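Local coordinates for putative bacteriocin (Brevibacillus laterosporus, PDB 4OZK), which probably kills or inhibits other bacteria as a leaderless, broad-spectrum class IId bacteriocin with a defensin-like fold, at residues A[31-34]-A[35-39]. Residues are numbered along the deposited sequence; the frame is centred on the assembly and turned at random.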
loop_
_atom_site.group_PDB
_atom_site.type_symbol
_atom_site.label_atom_id
_atom_site.label_comp_id
_atom_site.label_asym_id
_atom_site.label_seq_id
_atom_site.Cartn_x
_atom_site.Cartn_y
_atom_site.Cartn_z
ATOM N N ALA A 31 5.259 -2.790 1.691
ATOM C CA ALA A 31 6.388 -3.698 1.519
ATOM C C ALA A 31 6.518 -4.524 2.791
ATOM O O ALA A 31 6.231 -4.033 3.890
ATOM C CB ALA A 31 7.681 -2.938 1.222
ATOM N N ILE A 32 6.911 -5.787 2.647
ATOM C CA ILE A 32 7.228 -6.615 3.806
ATOM C C ILE A 32 8.739 -6.523 4.046
ATOM O O ILE A 32 9.533 -6.686 3.108
ATOM C CB ILE A 32 6.776 -8.081 3.596
ATOM C CG1 ILE A 32 5.270 -8.134 3.270
ATOM C CG2 ILE A 32 7.121 -8.947 4.829
ATOM C CD1 ILE A 32 4.750 -9.536 2.872
ATOM N N CYS A 33 9.140 -6.231 5.282
ATOM C CA CYS A 33 10.567 -6.091 5.601
ATOM C C CYS A 33 11.174 -7.421 6.034
ATOM O O CYS A 33 10.455 -8.301 6.533
ATOM C CB CYS A 33 10.789 -5.041 6.695
ATOM S SG CYS A 33 10.283 -3.365 6.238
ATOM N N MET A 34 12.486 -7.572 5.832
ATOM C CA MET A 34 13.198 -8.779 6.257
ATOM C C MET A 34 12.960 -9.074 7.724
ATOM O O MET A 34 12.881 -10.239 8.130
ATOM C CB MET A 34 14.706 -8.626 6.063
ATOM C CG MET A 34 15.217 -8.915 4.680
ATOM S SD MET A 34 16.876 -9.617 4.806
ATOM C CE MET A 34 17.559 -8.600 6.103
ATOM N N ASN A 35 12.850 -8.009 8.515
ATOM C CA ASN A 35 12.695 -8.130 9.966
ATOM C C ASN A 35 11.279 -8.520 10.414
ATOM O O ASN A 35 11.030 -8.747 11.598
ATOM C CB ASN A 35 13.172 -6.847 10.665
ATOM C CG ASN A 35 12.180 -5.693 10.533
ATOM O OD1 ASN A 35 11.268 -5.723 9.701
ATOM N ND2 ASN A 35 12.364 -4.661 11.361
ATOM N N GLY A 36 10.353 -8.585 9.462
ATOM C CA GLY A 36 9.011 -9.053 9.753
ATOM C C GLY A 36 7.974 -7.948 9.734
ATOM O O GLY A 36 6.771 -8.224 9.711
ATOM N N THR A 37 8.435 -6.698 9.743
ATOM C CA THR A 37 7.522 -5.558 9.736
ATOM C C THR A 37 6.975 -5.280 8.339
ATOM O O THR A 37 7.482 -5.804 7.346
ATOM C CB THR A 37 8.188 -4.282 10.287
ATOM O OG1 THR A 37 9.280 -3.904 9.437
ATOM C CG2 THR A 37 8.703 -4.526 11.693
ATOM N N GLN A 38 5.922 -4.470 8.278
ATOM C CA GLN A 38 5.410 -3.975 7.013
ATOM C C GLN A 38 5.546 -2.472 6.997
ATOM O O GLN A 38 5.492 -1.833 8.041
ATOM C CB GLN A 38 3.943 -4.352 6.839
ATOM C CG GLN A 38 3.707 -5.843 6.690
ATOM C CD GLN A 38 2.305 -6.135 6.216
ATOM O OE1 GLN A 38 1.545 -5.216 5.915
ATOM N NE2 GLN A 38 1.952 -7.416 6.137
ATOM N N VAL A 39 5.740 -1.901 5.817
ATOM C CA VAL A 39 5.834 -0.454 5.709
ATOM C C VAL A 39 4.886 0.003 4.610
ATOM O O VAL A 39 4.807 -0.619 3.544
ATOM C CB VAL A 39 7.296 0.029 5.475
ATOM C CG1 VAL A 39 8.150 -0.257 6.708
ATOM C CG2 VAL A 39 7.906 -0.660 4.276
#
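Cys33 lays its side chain against Asn35, Thr37 and Val39, the residues that bring the chain back beside it. Its CB meets Asn35 OD1 at 3.1 Å, and its SG lies 3.4 Å from Thr37 OG1 and 3.8 Å from Val39 CG1. With SG anti to the carbonyl carbon (chi1 -63°), the sulfur is directed to the side where Ala31 and Val39 also sit, and there it is bonded to Cys4 SG. Ala31 CB extends this small apolar patch by touching Val39 CG2, with Trp11 against Ala31.

The reversal itself is a type I turn from Cys33 to Gly36, closed by Gly36 N to Cys33 O at 2.9 Å; the donor approaches from well above the carbonyl plane. Gly36, with phi at 108°, carries the chain out of the turn. Asn35 OD1 reaches across the turn to accept two bonds from Thr37. The hydroxyl OG1 donates in the amide plane, on a lone pair, at 2.7 Å, while the backbone N comes from above that plane and completes an Asx turn. Both side chains adopt chi1 near +60°, which swings OD1 and OG1 towards each other, and the paired grip should fix the rotation of the Asn35 amide.

Where the two strands leave the turn, Cys33 N gives Thr37 O a short, nearly straight bond of 2.7 Å, and Ala31 and Val39 exchange two backbone bonds as an antiparallel hydrogen-bonded pair. Between these, Ile32 and Gln38 form a non-hydrogen-bonded pair, with side chains on the face opposite Ala31 and Val39. The whole is a 3:5 beta hairpin, a type I turn with a G1 bulge at Gly36, joining strands 24-33 and 38-48 in the three-stranded antiparallel sheet of a disulfide-stapled, defensin-like module.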